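Local coordinates for BtGH115A (Bacteroides thetaiotaomicron, PDB 5BY3), which removes 4-O-methyl-alpha-glucuronic acid from decorated arabinogalactans, as a glycoside hydrolase of family GH115, at residues V28-S33 against A59-N64; N67-T72 against D103-V108; G704-F709 against V720-T725; R708-L713 against V758-D763. All blocks are in the same frame, centred on the assembly; numbering follows the deposited sequence.

The four contacts form two pairs, one in each of two separate sheets. Interactions 1 and 2 lie with centres about 10 Å apart in a mixed sheet near the start of the chain, where strands 28-31 and 68-72 are neighbours; a probable hydrogen bond runs from V70 N to A31 O over 2.9 Å. Interactions 3 and 4, with centres about 11 Å apart, share R708 and F709; strand 708-713 is common to both, with 719-722 along one edge and 755-761 along the other. The centres of interactions 1 and 4 are about 65 Å apart, on opposite sides of the chain's centre. Neither residue of the nickel site, L404 and D436, belongs to any of the four contacts.

Interaction 1: V28-S33 against A59-N64; sequences VAIACS and AHIDTN
I30 and I61 sit side by side on neighbouring parallel strands and show how two isoleucines with the same first rotamer can do different work. In both, CG1 stands anti to the carbonyl carbon and beside the backbone N; the second torsion separates them. The I30 chain runs on extended (chi2 -173°), and its CD1 meets A59 CB at 3.8 Å. The I61 chain folds instead (chi2 -72°), which lays its own CD1 against I30 CB at 3.9 Å. V28 turns CG1 between its backbone N and carbonyl carbon, where the methyl reaches A59 CA at 4.0 Å. These residues lie on one face of the sheet, within the beta-alpha-beta unit of strand 28-31, helix 38-55 and strand 59-62. The helix covers that face, I30 resting on L44 and L51 and A59 on S48. Strand 59-62 is the outermost strand of the sheet at this end, and H60, on the other face with A29, is exposed.

The backbone ladder is firm at first, with H60 N giving to V28 O and I30 N to H60 O at 2.7 Å. Further on it weakens: the bonds from D62 N to I30 O and from C32 N to D62 O, the latter 3.3 Å long, are both weak. There the second strand turns off through an Asx turn. D62 OD2 accepts N64 N at 2.6 Å through its anti lone pair, takes a weak bond from T63 N, and also accepts a hydrogen bond from T65 N. The turn brings N64 O to 3.6 Å from A31 CB.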
loop_
_atom_site.group_PDB
_atom_site.type_symbol
_atom_site.label_atom_id
_atom_site.label_comp_id
_atom_site.label_asym_id
_atom_site.label_seq_id
_atom_site.Cartn_x
_atom_site.Cartn_y
_atom_site.Cartn_z
ATOM N N VAL A 28 8.082 13.309 34.960
ATOM C CA VAL A 28 8.496 14.389 34.075
ATOM C C VAL A 28 7.342 15.350 33.849
ATOM O O VAL A 28 6.220 14.898 33.597
ATOM C CB VAL A 28 9.059 13.844 32.738
ATOM C CG1 VAL A 28 8.098 12.860 32.076
ATOM C CG2 VAL A 28 9.427 14.984 31.791
ATOM N N ALA A 29 7.626 16.655 33.958
ATOM C CA ALA A 29 6.595 17.707 33.786
ATOM C C ALA A 29 6.530 18.207 32.340
ATOM O O ALA A 29 7.565 18.530 31.701
ATOM C CB ALA A 29 6.825 18.886 34.736
ATOM N N ILE A 30 5.303 18.274 31.834
ATOM C CA ILE A 30 5.076 18.666 30.470
ATOM C C ILE A 30 4.165 19.898 30.403
ATOM O O ILE A 30 3.066 19.868 30.907
ATOM C CB ILE A 30 4.573 17.481 29.604
ATOM C CG1 ILE A 30 5.472 16.216 29.821
ATOM C CG2 ILE A 30 4.559 17.927 28.149
ATOM C CD1 ILE A 30 5.229 15.004 28.917
ATOM N N ALA A 31 4.662 20.971 29.781
ATOM C CA ALA A 31 3.968 22.252 29.647
ATOM C C ALA A 31 3.193 22.327 28.324
ATOM O O ALA A 31 3.782 22.213 27.245
ATOM C CB ALA A 31 4.985 23.373 29.727
ATOM N N CYS A 32 1.875 22.509 28.410
ATOM C CA CYS A 32 1.005 22.549 27.231
ATOM C C CYS A 32 -0.238 23.317 27.589
ATOM O O CYS A 32 -0.944 22.937 28.528
ATOM C CB CYS A 32 0.588 21.140 26.793
ATOM S SG CYS A 32 -0.638 21.086 25.450
ATOM N N SER A 33 -0.504 24.377 26.825
ATOM C CA SER A 33 -1.665 25.227 27.032
ATOM C C SER A 33 -2.934 24.421 26.790
ATOM O O SER A 33 -2.955 23.529 25.928
ATOM C CB SER A 33 -1.598 26.448 26.113
ATOM O OG SER A 33 -2.884 26.991 25.877
ATOM N N ALA A 59 4.269 11.185 33.405
ATOM C CA ALA A 59 4.146 12.520 32.852
ATOM C C ALA A 59 3.090 13.342 33.602
ATOM O O ALA A 59 1.979 12.856 33.861
ATOM C CB ALA A 59 3.801 12.417 31.383
ATOM N N HIS A 60 3.462 14.563 33.969
ATOM C CA HIS A 60 2.592 15.495 34.705
ATOM C C HIS A 60 2.359 16.705 33.806
ATOM O O HIS A 60 3.298 17.464 33.519
ATOM C CB HIS A 60 3.237 15.959 36.035
ATOM C CG HIS A 60 3.531 14.854 37.014
ATOM N ND1 HIS A 60 4.328 15.046 38.126
ATOM C CD2 HIS A 60 3.133 13.554 37.058
ATOM C CE1 HIS A 60 4.407 13.917 38.812
ATOM N NE2 HIS A 60 3.694 12.996 38.182
ATOM N N ILE A 61 1.124 16.885 33.351
ATOM C CA ILE A 61 0.790 18.035 32.494
ATOM C C ILE A 61 0.468 19.277 33.341
ATOM O O ILE A 61 -0.612 19.362 33.936
ATOM C CB ILE A 61 -0.375 17.724 31.497
ATOM C CG1 ILE A 61 -0.210 16.343 30.794
ATOM C CG2 ILE A 61 -0.628 18.891 30.529
ATOM C CD1 ILE A 61 0.879 16.219 29.739
ATOM N N ASP A 62 1.421 20.212 33.411
ATOM C CA ASP A 62 1.174 21.558 33.917
ATOM C C ASP A 62 0.795 22.474 32.721
ATOM O O ASP A 62 0.837 22.048 31.558
ATOM C CB ASP A 62 2.394 22.057 34.712
ATOM C CG ASP A 62 2.105 23.327 35.534
ATOM O OD1 ASP A 62 1.825 23.226 36.748
ATOM O OD2 ASP A 62 2.170 24.439 34.964
ATOM N N THR A 63 0.388 23.709 33.002
ATOM C CA THR A 63 0.037 24.665 31.945
ATOM C C THR A 63 1.155 25.690 31.720
ATOM O O THR A 63 1.181 26.358 30.683
ATOM C CB THR A 63 -1.282 25.392 32.257
ATOM O OG1 THR A 63 -1.145 26.105 33.495
ATOM C CG2 THR A 63 -2.460 24.389 32.356
ATOM N N ASN A 64 2.076 25.782 32.684
ATOM C CA ASN A 64 3.157 26.774 32.689
ATOM C C ASN A 64 4.533 26.120 32.743
ATOM O O ASN A 64 5.317 26.270 31.818
ATOM C CB ASN A 64 3.026 27.760 33.884
ATOM C CG ASN A 64 1.713 28.532 33.894
ATOM O OD1 ASN A 64 0.995 28.519 34.895
ATOM N ND2 ASN A 64 1.398 29.221 32.793
#

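Interaction 2: N67-T72 against D103-V108; sequences NIIVGT and DGKLVV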
loop_
_atom_site.group_PDB
_atom_site.type_symbol
_atom_site.label_atom_id
_atom_site.label_comp_id
_atom_site.label_asym_id
_atom_site.label_seq_id
_atom_site.Cartn_x
_atom_site.Cartn_y
_atom_site.Cartn_z
ATOM N N ASN A 67 9.816 20.576 32.010
ATOM C CA ASN A 67 11.070 20.230 31.331
ATOM C C ASN A 67 10.927 19.875 29.832
ATOM O O ASN A 67 11.905 19.958 29.094
ATOM C CB ASN A 67 11.858 19.169 32.108
ATOM C CG ASN A 67 12.977 19.779 32.932
ATOM O OD1 ASN A 67 14.008 20.193 32.390
ATOM N ND2 ASN A 67 12.783 19.839 34.249
ATOM N N ILE A 68 9.716 19.479 29.415
ATOM C CA ILE A 68 9.319 19.364 28.015
ATOM C C ILE A 68 8.213 20.388 27.820
ATOM O O ILE A 68 7.164 20.281 28.457
ATOM C CB ILE A 68 8.739 17.968 27.623
ATOM C CG1 ILE A 68 9.747 16.829 27.832
ATOM C CG2 ILE A 68 8.217 17.974 26.185
ATOM C CD1 ILE A 68 9.150 15.434 27.710
ATOM N N ILE A 69 8.448 21.354 26.928
ATOM C CA ILE A 69 7.470 22.392 26.583
ATOM C C ILE A 69 6.918 22.090 25.178
ATOM O O ILE A 69 7.700 21.800 24.254
ATOM C CB ILE A 69 8.118 23.812 26.554
ATOM C CG1 ILE A 69 9.167 24.049 27.681
ATOM C CG2 ILE A 69 7.046 24.891 26.459
ATOM C CD1 ILE A 69 8.644 24.444 29.062
ATOM N N VAL A 70 5.592 22.165 25.002
ATOM C CA VAL A 70 4.989 21.914 23.689
ATOM C C VAL A 70 3.943 22.952 23.300
ATOM O O VAL A 70 3.104 23.337 24.122
ATOM C CB VAL A 70 4.406 20.475 23.530
ATOM C CG1 VAL A 70 5.236 19.431 24.268
ATOM C CG2 VAL A 70 2.965 20.387 23.990
ATOM N N GLY A 71 3.981 23.377 22.036
ATOM C CA GLY A 71 2.916 24.225 21.511
ATOM C C GLY A 71 2.976 24.592 20.042
ATOM O O GLY A 71 4.017 24.472 19.366
ATOM N N THR A 72 1.833 25.067 19.570
ATOM C CA THR A 72 1.665 25.611 18.224
ATOM C C THR A 72 2.013 27.116 18.196
ATOM O O THR A 72 1.547 27.886 19.055
ATOM C CB THR A 72 0.205 25.410 17.761
ATOM O OG1 THR A 72 -0.223 24.086 18.105
ATOM C CG2 THR A 72 0.026 25.641 16.247
ATOM N N ASP A 103 18.529 26.357 28.824
ATOM C CA ASP A 103 18.246 25.792 30.145
ATOM C C ASP A 103 18.168 24.245 30.182
ATOM O O ASP A 103 18.160 23.641 31.265
ATOM C CB ASP A 103 16.942 26.400 30.678
ATOM C CG ASP A 103 17.130 27.802 31.264
ATOM O OD1 ASP A 103 17.954 28.598 30.753
ATOM O OD2 ASP A 103 16.433 28.114 32.254
ATOM N N GLY A 104 18.104 23.613 29.009
ATOM C CA GLY A 104 18.115 22.148 28.912
ATOM C C GLY A 104 16.731 21.519 28.913
ATOM O O GLY A 104 16.529 20.411 29.421
ATOM N N LYS A 105 15.780 22.245 28.340
ATOM C CA LYS A 105 14.396 21.800 28.196
ATOM C C LYS A 105 14.158 21.404 26.747
ATOM O O LYS A 105 14.751 21.967 25.831
ATOM C CB LYS A 105 13.434 22.911 28.628
ATOM C CG LYS A 105 13.655 23.370 30.060
ATOM C CD LYS A 105 12.588 24.369 30.465
ATOM C CE LYS A 105 12.612 24.694 31.958
ATOM N NZ LYS A 105 13.739 25.601 32.330
ATOM N N LEU A 106 13.309 20.410 26.541
ATOM C CA LEU A 106 12.969 19.960 25.204
ATOM C C LEU A 106 11.775 20.753 24.742
ATOM O O LEU A 106 10.719 20.708 25.376
ATOM C CB LEU A 106 12.636 18.468 25.222
ATOM C CG LEU A 106 12.289 17.824 23.889
ATOM C CD1 LEU A 106 13.354 18.051 22.822
ATOM C CD2 LEU A 106 12.092 16.346 24.136
ATOM N N VAL A 107 11.946 21.479 23.638
ATOM C CA VAL A 107 10.882 22.331 23.077
ATOM C C VAL A 107 10.359 21.666 21.815
ATOM O O VAL A 107 11.148 21.253 20.953
ATOM C CB VAL A 107 11.374 23.778 22.782
ATOM C CG1 VAL A 107 10.222 24.698 22.321
ATOM C CG2 VAL A 107 12.093 24.361 24.000
ATOM N N VAL A 108 9.034 21.549 21.749
ATOM C CA VAL A 108 8.320 21.017 20.609
ATOM C C VAL A 108 7.381 22.112 20.113
ATOM O O VAL A 108 6.349 22.427 20.750
ATOM C CB VAL A 108 7.488 19.745 20.955
ATOM C CG1 VAL A 108 6.741 19.231 19.725
ATOM C CG2 VAL A 108 8.341 18.631 21.560
#
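The side chains of K105 and N67 cross at about a right angle, and the lysine can be read atom by atom. CB lies 3.4 Å from N67 O, the same carbonyl that accepts L106 N. CG, set beside the backbone N and anti to the carbonyl carbon, passes N67 OD1 at 4.0 Å. CD then comes 4.2 Å from CD1 of I69, the aliphatic part of the lysine lying aslant the isoleucine. A turn about the CD-CE bond (chi4 75°) swings NZ aside, to 3.7 Å from D103 OD2, a long salt bridge within its own segment.

Past this loop the two segments pair as parallel strands, 68-72 beside 106-110, in the interior of a mixed sheet whose strand 28-31 flanks 68-72 on its other edge. I69 N gives to L106 O, V108 N to I69 O, and G71 N to V108 O. V70 and V108 lie side by side, V70 CG1 touching V108 CB at 4.0 Å; V70 rests on I120 and V108 on I123 of helix 113-126. I68 CG1 meets L106 CB at 4.2 Å on that face, with F20 packed against both residues.

Interaction 3: G704-F709 against V720-T725; sequences GDKLRF and VIAYET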
loop_
_atom_site.group_PDB
_atom_site.type_symbol
_atom_site.label_atom_id
_atom_site.label_comp_id
_atom_site.label_asym_id
_atom_site.label_seq_id
_atom_site.Cartn_x
_atom_site.Cartn_y
_atom_site.Cartn_z
ATOM N N GLY A 704 1.270 9.956 -22.510
ATOM C CA GLY A 704 0.686 9.436 -23.700
ATOM C C GLY A 704 0.067 8.142 -23.308
ATOM O O GLY A 704 -0.252 7.914 -22.132
ATOM N N ASP A 705 -0.069 7.287 -24.309
ATOM C CA ASP A 705 -0.846 6.058 -24.240
ATOM C C ASP A 705 0.044 4.951 -24.790
ATOM O O ASP A 705 -0.428 3.882 -25.143
ATOM C CB ASP A 705 -2.126 6.228 -25.082
ATOM C CG ASP A 705 -2.803 7.609 -24.879
ATOM O OD1 ASP A 705 -3.124 7.965 -23.706
ATOM O OD2 ASP A 705 -3.004 8.339 -25.893
ATOM N N LYS A 706 1.353 5.179 -24.858
ATOM C CA LYS A 706 2.128 4.269 -25.686
ATOM C C LYS A 706 3.007 3.138 -25.168
ATOM O O LYS A 706 2.743 2.021 -25.558
ATOM C CB LYS A 706 2.673 4.966 -26.932
ATOM C CG LYS A 706 1.640 5.010 -28.057
ATOM C CD LYS A 706 1.664 3.732 -28.906
ATOM C CE LYS A 706 0.562 2.734 -28.567
ATOM N NZ LYS A 706 0.569 1.550 -29.481
ATOM N N LEU A 707 4.024 3.362 -24.342
ATOM C CA LEU A 707 5.038 2.258 -24.031
ATOM C C LEU A 707 5.527 1.309 -25.144
ATOM O O LEU A 707 4.994 0.187 -25.315
ATOM C CB LEU A 707 4.625 1.364 -22.853
ATOM C CG LEU A 707 4.632 1.913 -21.423
ATOM C CD1 LEU A 707 4.114 0.819 -20.479
ATOM C CD2 LEU A 707 6.000 2.447 -21.021
ATOM N N ARG A 708 6.575 1.713 -25.857
ATOM C CA ARG A 708 7.185 0.808 -26.839
ATOM C C ARG A 708 8.723 0.800 -26.934
ATOM O O ARG A 708 9.404 1.661 -26.391
ATOM C CB ARG A 708 6.519 0.984 -28.214
ATOM C CG ARG A 708 6.678 2.340 -28.848
ATOM C CD ARG A 708 5.369 2.822 -29.426
ATOM N NE ARG A 708 5.283 4.226 -29.077
ATOM C CZ ARG A 708 5.489 5.250 -29.895
ATOM N NH1 ARG A 708 5.751 5.052 -31.187
ATOM N NH2 ARG A 708 5.390 6.484 -29.405
ATOM N N PHE A 709 9.250 -0.220 -27.596
ATOM C CA PHE A 709 10.684 -0.378 -27.794
ATOM C C PHE A 709 10.985 -0.822 -29.221
ATOM O O PHE A 709 10.074 -1.106 -29.977
ATOM C CB PHE A 709 11.320 -1.333 -26.748
ATOM C CG PHE A 709 10.757 -2.737 -26.740
ATOM C CD1 PHE A 709 9.661 -3.065 -25.930
ATOM C CD2 PHE A 709 11.351 -3.749 -27.507
ATOM C CE1 PHE A 709 9.151 -4.368 -25.909
ATOM C CE2 PHE A 709 10.853 -5.060 -27.484
ATOM C CZ PHE A 709 9.751 -5.371 -26.681
ATOM N N VAL A 720 9.539 -2.272 -34.347
ATOM C CA VAL A 720 8.840 -1.459 -33.341
ATOM C C VAL A 720 7.765 -2.266 -32.588
ATOM O O VAL A 720 6.829 -2.777 -33.207
ATOM C CB VAL A 720 8.181 -0.228 -34.000
ATOM C CG1 VAL A 720 7.317 0.531 -33.008
ATOM C CG2 VAL A 720 9.239 0.707 -34.546
ATOM N N ILE A 721 7.906 -2.374 -31.261
ATOM C CA ILE A 721 7.082 -3.273 -30.439
ATOM C C ILE A 721 6.485 -2.564 -29.215
ATOM O O ILE A 721 7.227 -2.068 -28.382
ATOM C CB ILE A 721 7.866 -4.511 -29.980
ATOM C CG1 ILE A 721 8.359 -5.328 -31.193
ATOM C CG2 ILE A 721 6.976 -5.369 -29.093
ATOM C CD1 ILE A 721 9.138 -6.582 -30.828
ATOM N N ALA A 722 5.147 -2.546 -29.144
ATOM C CA ALA A 722 4.350 -1.921 -28.098
ATOM C C ALA A 722 3.897 -2.968 -27.058
ATOM O O ALA A 722 3.640 -4.124 -27.411
ATOM C CB ALA A 722 3.133 -1.282 -28.733
ATOM N N TYR A 723 3.759 -2.561 -25.794
ATOM C CA TYR A 723 3.368 -3.515 -24.738
ATOM C C TYR A 723 2.504 -2.902 -23.661
ATOM O O TYR A 723 2.234 -3.559 -22.651
ATOM C CB TYR A 723 4.583 -4.250 -24.106
ATOM C CG TYR A 723 5.498 -3.352 -23.315
ATOM C CD1 TYR A 723 6.496 -2.599 -23.948
ATOM C CD2 TYR A 723 5.356 -3.226 -21.923
ATOM C CE1 TYR A 723 7.319 -1.746 -23.220
ATOM C CE2 TYR A 723 6.169 -2.368 -21.187
ATOM C CZ TYR A 723 7.154 -1.642 -21.843
ATOM O OH TYR A 723 7.960 -0.818 -21.114
ATOM N N GLU A 724 2.057 -1.661 -23.870
ATOM C CA GLU A 724 1.030 -1.076 -23.010
ATOM C C GLU A 724 -0.218 -1.941 -23.235
ATOM O O GLU A 724 -0.329 -2.582 -24.269
ATOM C CB GLU A 724 0.794 0.427 -23.308
ATOM C CG GLU A 724 -0.187 0.788 -24.441
ATOM C CD GLU A 724 0.237 0.371 -25.860
ATOM O OE1 GLU A 724 1.410 0.040 -26.099
ATOM O OE2 GLU A 724 -0.628 0.372 -26.775
ATOM N N THR A 725 -1.083 -2.015 -22.224
ATOM C CA THR A 725 -2.384 -2.639 -22.337
ATOM C C THR A 725 -3.445 -1.553 -22.095
ATOM O O THR A 725 -3.130 -0.448 -21.546
ATOM C CB THR A 725 -2.593 -3.755 -21.270
ATOM O OG1 THR A 725 -2.435 -3.192 -19.973
ATOM C CG2 THR A 725 -1.638 -4.872 -21.417
#
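F709 and I721 are joined by a pair of backbone hydrogen bonds, F709 N to I721 O and I721 N to F709 O, the second spanning 2.8 Å. One further bond joins Y723 N to L707 O at 3.1 Å. Between them R708 and A722 form a non-hydrogen-bonded pair, with R708 CB 3.6 Å from A722 CA.

The aromatic contacts are of two kinds. Two are CH-pi: I721 CB sits over the F709 ring, 4.1 Å from its centroid, and L707 CB over the Y723 ring, 4.2 Å from its centroid. The third is an oblique meeting of the two rings, their planes 48° apart; Y723 CD1 comes in at the edge of the F709 ring, 3.7 Å from F709 CE1. F709 CG stands between its backbone N and carbonyl carbon (chi1 60°), from where the ring lies over I721.

Charge enters beyond the paired residues, before one strand and after the other. K706, bent at chi2 and chi3, carries CE to E724 OE2, and NZ lies 3.2 Å from the same oxygen, a salt bridge whose hydrogen bond is weak.

This is the open end of the beta hairpin of strands 708-713 and 719-722. The F709 ring also packs on I694 and L696 of strand 689-696, I721 leans on R743 and I745 of strand 741-748, and T725 continues the chain against helix 730-738.

Interaction 4: R708-L713 against V758-D763; sequences RFTVSL and VIKALD
R708 begins the segment in a grip on D763. Its backbone N gives to D763 OD2 at 2.8 Å, meeting the anti lone pair, while NE makes a weak bond to the same oxygen at 2.9 Å within a salt bridge. NH2 reaches the syn lone pair of OD1 at 3.3 Å, the oxygen lying 28° out of the guanidinium plane; guanidinium and carboxylate planes stand 39° apart. R708 O accepts L762 N, and R708 CG touches L762 CD2.

F709 brings CB against K760 O at 3.2 Å, with the ring obliquely near I759 CG2. T710 follows in a hydrogen-bonded pair with K760. The T710 and L762 side chains cross at about a right angle, with T710 CG2, beside its backbone N, 3.6 Å from L762 CD1. T710 OG1 lies 3.4 Å from K760 CB and shares a hydrogen bond with a water that donates to V758 O.

V711 sets CG1 alongside I759 CG1 at 4.1 Å, on the face with F709. S712 closes the ladder of the antiparallel strands, 708-713 and 755-761, which are the two central strands of a four-stranded sheet; V758 N gives to S712 O at 2.8 Å.

With a main-chain N-H and two guanidinium nitrogens directed at one carboxylate, D763 would be expected to stay ionised, and the carboxylate probably links the start of strand 708-713 to the loop after 755-761 in the GH115 C-terminal domain.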
loop_
_atom_site.group_PDB
_atom_site.type_symbol
_atom_site.label_atom_id
_atom_site.label_comp_id
_atom_site.label_asym_id
_atom_site.label_seq_id
_atom_site.Cartn_x
_atom_site.Cartn_y
_atom_site.Cartn_z
ATOM N N ARG A 708 6.575 1.713 -25.857
ATOM C CA ARG A 708 7.185 0.808 -26.839
ATOM C C ARG A 708 8.723 0.800 -26.934
ATOM O O ARG A 708 9.404 1.661 -26.391
ATOM C CB ARG A 708 6.519 0.984 -28.214
ATOM C CG ARG A 708 6.678 2.340 -28.848
ATOM C CD ARG A 708 5.369 2.822 -29.426
ATOM N NE ARG A 708 5.283 4.226 -29.077
ATOM C CZ ARG A 708 5.489 5.250 -29.895
ATOM N NH1 ARG A 708 5.751 5.052 -31.187
ATOM N NH2 ARG A 708 5.390 6.484 -29.405
ATOM N N PHE A 709 9.250 -0.220 -27.596
ATOM C CA PHE A 709 10.684 -0.378 -27.794
ATOM C C PHE A 709 10.985 -0.822 -29.221
ATOM O O PHE A 709 10.074 -1.106 -29.977
ATOM C CB PHE A 709 11.320 -1.333 -26.748
ATOM C CG PHE A 709 10.757 -2.737 -26.740
ATOM C CD1 PHE A 709 9.661 -3.065 -25.930
ATOM C CD2 PHE A 709 11.351 -3.749 -27.507
ATOM C CE1 PHE A 709 9.151 -4.368 -25.909
ATOM C CE2 PHE A 709 10.853 -5.060 -27.484
ATOM C CZ PHE A 709 9.751 -5.371 -26.681
ATOM N N THR A 710 12.260 -0.827 -29.601
ATOM C CA THR A 710 12.650 -1.357 -30.897
ATOM C C THR A 710 13.673 -2.424 -30.635
ATOM O O THR A 710 14.520 -2.265 -29.748
ATOM C CB THR A 710 13.229 -0.297 -31.859
ATOM O OG1 THR A 710 14.585 0.013 -31.502
ATOM C CG2 THR A 710 12.374 0.974 -31.903
ATOM N N VAL A 711 13.568 -3.512 -31.392
ATOM C CA VAL A 711 14.572 -4.584 -31.425
ATOM C C VAL A 711 15.325 -4.568 -32.756
ATOM O O VAL A 711 14.714 -4.449 -33.829
ATOM C CB VAL A 711 13.925 -5.961 -31.254
ATOM C CG1 VAL A 711 14.412 -6.640 -29.997
ATOM C CG2 VAL A 711 12.412 -5.830 -31.257
ATOM N N SER A 712 16.649 -4.672 -32.695
ATOM C CA SER A 712 17.448 -4.744 -33.929
ATOM C C SER A 712 18.605 -5.709 -33.790
ATOM O O SER A 712 19.509 -5.499 -32.965
ATOM C CB SER A 712 17.925 -3.355 -34.391
ATOM O OG SER A 712 18.637 -3.439 -35.616
ATOM N N LEU A 713 18.530 -6.780 -34.581
ATOM C CA LEU A 713 19.605 -7.754 -34.724
ATOM C C LEU A 713 20.565 -7.333 -35.851
ATOM O O LEU A 713 20.208 -7.340 -37.038
ATOM C CB LEU A 713 19.045 -9.154 -34.989
ATOM C CG LEU A 713 20.129 -10.237 -35.137
ATOM C CD1 LEU A 713 20.275 -11.105 -33.900
ATOM C CD2 LEU A 713 19.879 -11.100 -36.369
ATOM N N VAL A 758 20.084 -4.934 -30.261
ATOM C CA VAL A 758 19.872 -3.621 -29.665
ATOM C C VAL A 758 18.385 -3.385 -29.324
ATOM O O VAL A 758 17.516 -3.380 -30.214
ATOM C CB VAL A 758 20.505 -2.508 -30.538
ATOM C CG1 VAL A 758 20.073 -1.109 -30.104
ATOM C CG2 VAL A 758 22.026 -2.630 -30.507
ATOM N N ILE A 759 18.121 -3.227 -28.021
ATOM C CA ILE A 759 16.805 -2.809 -27.456
ATOM C C ILE A 759 16.798 -1.307 -27.113
ATOM O O ILE A 759 17.501 -0.866 -26.194
ATOM C CB ILE A 759 16.408 -3.675 -26.217
ATOM C CG1 ILE A 759 16.229 -5.144 -26.625
ATOM C CG2 ILE A 759 15.126 -3.165 -25.577
ATOM C CD1 ILE A 759 16.596 -6.151 -25.559
ATOM N N LYS A 760 16.017 -0.531 -27.855
ATOM C CA LYS A 760 15.928 0.914 -27.644
ATOM C C LYS A 760 14.560 1.340 -27.082
ATOM O O LYS A 760 13.523 0.902 -27.588
ATOM C CB LYS A 760 16.211 1.639 -28.962
ATOM C CG LYS A 760 16.350 3.144 -28.826
ATOM C CD LYS A 760 16.741 3.806 -30.131
ATOM C CE LYS A 760 16.472 5.294 -30.049
ATOM N NZ LYS A 760 17.268 6.071 -31.043
ATOM N N ALA A 761 14.553 2.204 -26.064
ATOM C CA ALA A 761 13.302 2.729 -25.527
ATOM C C ALA A 761 12.806 3.915 -26.336
ATOM O O ALA A 761 13.556 4.885 -26.528
ATOM C CB ALA A 761 13.483 3.157 -24.088
ATOM N N LEU A 762 11.539 3.854 -26.761
ATOM C CA LEU A 762 10.856 4.967 -27.437
ATOM C C LEU A 762 9.998 5.848 -26.529
ATOM O O LEU A 762 9.742 7.007 -26.857
ATOM C CB LEU A 762 9.993 4.448 -28.598
ATOM C CG LEU A 762 10.566 4.437 -30.026
ATOM C CD1 LEU A 762 12.059 4.116 -30.095
ATOM C CD2 LEU A 762 9.758 3.451 -30.868
ATOM N N ASP A 763 9.542 5.294 -25.405
ATOM C CA ASP A 763 8.700 6.036 -24.464
ATOM C C ASP A 763 9.329 6.083 -23.095
ATOM O O ASP A 763 10.350 5.406 -22.851
ATOM C CB ASP A 763 7.286 5.452 -24.430
ATOM C CG ASP A 763 6.608 5.523 -25.785
ATOM O OD1 ASP A 763 6.292 6.653 -26.242
ATOM O OD2 ASP A 763 6.408 4.461 -26.407
HETATM O O HOH W 1 16.684 -1.399 -31.888
#